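N-acyl-D-glutamate deacylase (Bordetella bronchiseptica, PDB 3GIP) probably hydrolyses N-acyl-D-glutamate to free D-glutamate and a carboxylate, as a zinc-dependent member of the amidohydrolase superfamily. Local coordinates at residues N94-G106 against A111-V124. Residues are numbered along the deposited sequence; the frame is centred on the assembly and turned at random.
With ZN (zinc ion), chain F.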
loop_
_atom_site.group_PDB
_atom_site.type_symbol
_atom_site.label_atom_id
_atom_site.label_comp_id
_atom_site.label_asym_id
_atom_site.label_seq_id
_atom_site.Cartn_x
_atom_site.Cartn_y
_atom_site.Cartn_z
ATOM N N ASN A 94 5.061 -4.936 2.053
ATOM C CA ASN A 94 3.903 -5.352 2.833
ATOM C C ASN A 94 3.597 -6.843 2.827
ATOM O O ASN A 94 4.124 -7.605 2.013
ATOM C CB ASN A 94 2.673 -4.590 2.337
ATOM C CG ASN A 94 2.659 -3.157 2.804
ATOM O OD1 ASN A 94 2.372 -2.882 3.965
ATOM N ND2 ASN A 94 2.982 -2.233 1.906
ATOM N N CYS A 95 2.739 -7.239 3.762
ATOM C CA CYS A 95 2.271 -8.611 3.905
ATOM C C CYS A 95 3.359 -9.649 4.112
ATOM O O CYS A 95 3.205 -10.802 3.715
ATOM C CB CYS A 95 1.426 -8.990 2.691
ATOM S SG CYS A 95 0.135 -7.750 2.349
ATOM N N GLY A 96 4.451 -9.230 4.739
ATOM C CA GLY A 96 5.540 -10.152 5.012
ATOM C C GLY A 96 6.586 -10.320 3.929
ATOM O O GLY A 96 7.609 -10.957 4.171
ATOM N N VAL A 97 6.355 -9.756 2.746
ATOM C CA VAL A 97 7.317 -9.894 1.656
ATOM C C VAL A 97 7.898 -8.560 1.215
ATOM O O VAL A 97 7.170 -7.600 0.948
ATOM C CB VAL A 97 6.691 -10.620 0.444
ATOM C CG1 VAL A 97 6.421 -12.071 0.807
ATOM C CG2 VAL A 97 5.401 -9.923 0.016
ATOM N N SER A 98 9.224 -8.510 1.128
ATOM C CA SER A 98 9.921 -7.283 0.763
ATOM C C SER A 98 11.103 -7.516 -0.173
ATOM O O SER A 98 11.484 -8.654 -0.437
ATOM C CB SER A 98 10.419 -6.599 2.035
ATOM O OG SER A 98 11.231 -7.491 2.794
ATOM N N ALA A 99 11.680 -6.419 -0.655
ATOM C CA ALA A 99 12.825 -6.478 -1.559
ATOM C C ALA A 99 14.039 -7.106 -0.884
ATOM O O ALA A 99 14.868 -7.726 -1.546
ATOM C CB ALA A 99 13.176 -5.078 -2.045
ATOM N N ALA A 100 14.135 -6.942 0.431
ATOM C CA ALA A 100 15.256 -7.477 1.196
ATOM C C ALA A 100 14.818 -7.789 2.626
ATOM O O ALA A 100 13.814 -7.264 3.098
ATOM C CB ALA A 100 16.401 -6.460 1.207
ATOM N N PRO A 101 15.564 -8.651 3.336
ATOM C CA PRO A 101 16.777 -9.350 2.898
ATOM C C PRO A 101 16.467 -10.553 2.016
ATOM O O PRO A 101 15.341 -11.047 1.991
ATOM C CB PRO A 101 17.424 -9.759 4.215
ATOM C CG PRO A 101 16.231 -10.087 5.053
ATOM C CD PRO A 101 15.304 -8.919 4.762
ATOM N N ALA A 102 17.481 -11.028 1.303
ATOM C CA ALA A 102 17.322 -12.172 0.418
ATOM C C ALA A 102 17.209 -13.478 1.199
ATOM O O ALA A 102 17.847 -13.654 2.240
ATOM C CB ALA A 102 18.503 -12.241 -0.552
ATOM N N PRO A 103 16.387 -14.413 0.707
ATOM C CA PRO A 103 16.217 -15.700 1.382
ATOM C C PRO A 103 17.461 -16.559 1.223
ATOM O O PRO A 103 18.288 -16.313 0.342
ATOM C CB PRO A 103 15.022 -16.307 0.656
ATOM C CG PRO A 103 15.212 -15.807 -0.740
ATOM C CD PRO A 103 15.553 -14.348 -0.508
ATOM N N LEU A 104 17.596 -17.558 2.084
ATOM C CA LEU A 104 18.725 -18.476 1.996
ATOM C C LEU A 104 18.517 -19.252 0.701
ATOM O O LEU A 104 17.384 -19.432 0.257
ATOM C CB LEU A 104 18.719 -19.441 3.180
ATOM C CG LEU A 104 19.100 -18.862 4.546
ATOM C CD1 LEU A 104 18.702 -19.833 5.640
ATOM C CD2 LEU A 104 20.604 -18.578 4.581
ATOM N N PRO A 105 19.605 -19.716 0.071
ATOM C CA PRO A 105 19.468 -20.471 -1.178
ATOM C C PRO A 105 18.517 -21.653 -1.013
ATOM O O PRO A 105 18.665 -22.453 -0.090
ATOM C CB PRO A 105 20.895 -20.921 -1.468
ATOM C CG PRO A 105 21.720 -19.817 -0.874
ATOM C CD PRO A 105 21.022 -19.563 0.444
ATOM N N GLY A 106 17.538 -21.756 -1.905
ATOM C CA GLY A 106 16.594 -22.855 -1.824
ATOM C C GLY A 106 15.338 -22.544 -1.030
ATOM O O GLY A 106 14.359 -23.286 -1.108
ATOM N N ALA A 111 4.047 -16.468 -1.739
ATOM C CA ALA A 111 3.730 -15.051 -1.583
ATOM C C ALA A 111 4.786 -14.122 -2.178
ATOM O O ALA A 111 4.507 -12.956 -2.450
ATOM C CB ALA A 111 3.518 -14.727 -0.105
ATOM N N LEU A 112 5.999 -14.629 -2.378
ATOM C CA LEU A 112 7.055 -13.809 -2.962
ATOM C C LEU A 112 6.668 -13.395 -4.379
ATOM O O LEU A 112 7.213 -12.440 -4.929
ATOM C CB LEU A 112 8.382 -14.574 -2.984
ATOM C CG LEU A 112 9.098 -14.738 -1.640
ATOM C CD1 LEU A 112 10.354 -15.576 -1.825
ATOM C CD2 LEU A 112 9.454 -13.369 -1.081
ATOM N N ALA A 113 5.718 -14.118 -4.964
ATOM C CA ALA A 113 5.249 -13.819 -6.312
ATOM C C ALA A 113 4.538 -12.469 -6.339
ATOM O O ALA A 113 4.320 -11.889 -7.404
ATOM C CB ALA A 113 4.312 -14.920 -6.795
ATOM N N LEU A 114 4.167 -11.973 -5.166
ATOM C CA LEU A 114 3.494 -10.686 -5.080
ATOM C C LEU A 114 4.485 -9.568 -5.403
ATOM O O LEU A 114 4.086 -8.419 -5.592
ATOM C CB LEU A 114 2.927 -10.469 -3.670
ATOM C CG LEU A 114 1.865 -11.448 -3.159
ATOM C CD1 LEU A 114 1.516 -11.110 -1.715
ATOM C CD2 LEU A 114 0.626 -11.378 -4.042
ATOM N N LEU A 115 5.772 -9.914 -5.480
ATOM C CA LEU A 115 6.829 -8.937 -5.753
ATOM C C LEU A 115 7.369 -8.909 -7.182
ATOM O O LEU A 115 7.572 -7.838 -7.753
ATOM C CB LEU A 115 8.011 -9.168 -4.806
ATOM C CG LEU A 115 7.767 -9.115 -3.297
ATOM C CD1 LEU A 115 9.072 -9.406 -2.573
ATOM C CD2 LEU A 115 7.230 -7.750 -2.902
ATOM N N GLY A 116 7.635 -10.082 -7.747
ATOM C CA GLY A 116 8.165 -10.137 -9.101
ATOM C C GLY A 116 9.285 -11.152 -9.256
ATOM O O GLY A 116 9.552 -11.930 -8.341
ATOM N N GLU A 117 9.956 -11.132 -10.408
ATOM C CA GLU A 117 11.038 -12.073 -10.694
ATOM C C GLU A 117 12.444 -11.577 -10.364
ATOM O O GLU A 117 13.368 -12.379 -10.228
ATOM C CB GLU A 117 10.989 -12.485 -12.169
ATOM C CG GLU A 117 9.743 -13.263 -12.557
ATOM C CD GLU A 117 9.720 -14.664 -11.975
ATOM O OE1 GLU A 117 8.691 -15.356 -12.129
ATOM O OE2 GLU A 117 10.734 -15.079 -11.372
ATOM N N THR A 118 12.613 -10.265 -10.243
ATOM C CA THR A 118 13.923 -9.699 -9.932
ATOM C C THR A 118 14.509 -10.315 -8.667
ATOM O O THR A 118 13.848 -10.366 -7.631
ATOM C CB THR A 118 13.843 -8.171 -9.729
ATOM O OG1 THR A 118 13.457 -7.546 -10.956
ATOM C CG2 THR A 118 15.192 -7.616 -9.291
ATOM N N PRO A 119 15.757 -10.805 -8.739
ATOM C CA PRO A 119 16.395 -11.407 -7.566
ATOM C C PRO A 119 16.394 -10.406 -6.414
ATOM O O PRO A 119 16.721 -9.233 -6.602
ATOM C CB PRO A 119 17.803 -11.714 -8.066
ATOM C CG PRO A 119 17.567 -12.043 -9.507
ATOM C CD PRO A 119 16.613 -10.948 -9.930
ATOM N N LEU A 120 16.023 -10.868 -5.227
ATOM C CA LEU A 120 15.972 -9.990 -4.066
ATOM C C LEU A 120 17.339 -9.443 -3.669
ATOM O O LEU A 120 18.376 -10.018 -4.002
ATOM C CB LEU A 120 15.330 -10.724 -2.885
ATOM C CG LEU A 120 13.871 -11.133 -3.126
ATOM C CD1 LEU A 120 13.284 -11.751 -1.865
ATOM C CD2 LEU A 120 13.067 -9.910 -3.538
ATOM N N PHE A 121 17.324 -8.317 -2.964
ATOM C CA PHE A 121 18.545 -7.662 -2.509
ATOM C C PHE A 121 19.052 -8.289 -1.216
ATOM O O PHE A 121 18.268 -8.780 -0.405
ATOM C CB PHE A 121 18.279 -6.170 -2.308
ATOM C CG PHE A 121 18.066 -5.420 -3.592
ATOM C CD1 PHE A 121 19.149 -4.899 -4.295
ATOM C CD2 PHE A 121 16.788 -5.262 -4.117
ATOM C CE1 PHE A 121 18.960 -4.230 -5.506
ATOM C CE2 PHE A 121 16.588 -4.596 -5.327
ATOM C CZ PHE A 121 17.676 -4.080 -6.023
ATOM N N ALA A 122 20.370 -8.275 -1.035
ATOM C CA ALA A 122 20.997 -8.854 0.150
ATOM C C ALA A 122 20.416 -8.308 1.451
ATOM O O ALA A 122 20.065 -9.069 2.351
ATOM C CB ALA A 122 22.505 -8.606 0.107
ATOM N N ASP A 123 20.336 -6.985 1.547
ATOM C CA ASP A 123 19.796 -6.327 2.731
ATOM C C ASP A 123 19.235 -4.964 2.359
ATOM O O ASP A 123 19.332 -4.536 1.209
ATOM C CB ASP A 123 20.877 -6.163 3.810
ATOM C CG ASP A 123 22.161 -5.548 3.274
ATOM O OD1 ASP A 123 22.092 -4.677 2.380
ATOM O OD2 ASP A 123 23.246 -5.929 3.764
ATOM N N VAL A 124 18.648 -4.279 3.334
ATOM C CA VAL A 124 18.074 -2.966 3.080
ATOM C C VAL A 124 19.120 -1.968 2.592
ATOM O O VAL A 124 18.848 -1.167 1.703
ATOM C CB VAL A 124 17.362 -2.422 4.334
ATOM C CG1 VAL A 124 16.863 -1.008 4.079
ATOM C CG2 VAL A 124 16.193 -3.330 4.688
HETATM ZN ZN ZN F . -1.824 -8.776 2.131
#
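In the TIM barrel of the amidohydrolase fold, the long loop joining strand 87-92 to helix 124-133 doubles back on itself: Val97 sits on the 3-10 segment 111-114 and Leu115, while residues 99-103 run beside 120-124. The loop begins at the metal site, where Cys95 SG binds the zinc ion at 2.2 Å alongside His218 and His248. Cys95 lies in a type I' turn, Asn94 to Val97, which delivers Val97 to the apolar cluster. Val97 CG1, anti to its carbonyl carbon (chi1 -68°), reaches Leu112 CD2 at 3.8 Å and Ala111 CB at 4.0 Å; CG2 faces Leu115 CD2 and, more distantly, Leu114 CD1. Leu115 CD1 also meets the backbone at Ser98 O, 3.3 Å away. Further along, Leu120 rests CB on Ala99 O and lays CD1 against Pro103 CD at 3.7 Å, the two side chains crossing at about a right angle; helix 146-153 adds Asn148 and Leu151 to this patch. Ser98, whose CB points away from 111-124, bonds through OG to Ala100 O from above the carbonyl plane and also hydrogen-bonds with Gly145 N. Ala100 CB packs on Phe121 CB; two residues on, Asp123 N-caps helix 124-133, its OD1 bonded to Ala126 N. Beside a weak bond from Ala102 N to Ala122 O, Phe121 N donates to Ala99 O (2.9 Å, N-H...O angle 151°), the same oxygen lying near the plane of the Phe121 ring at its edge.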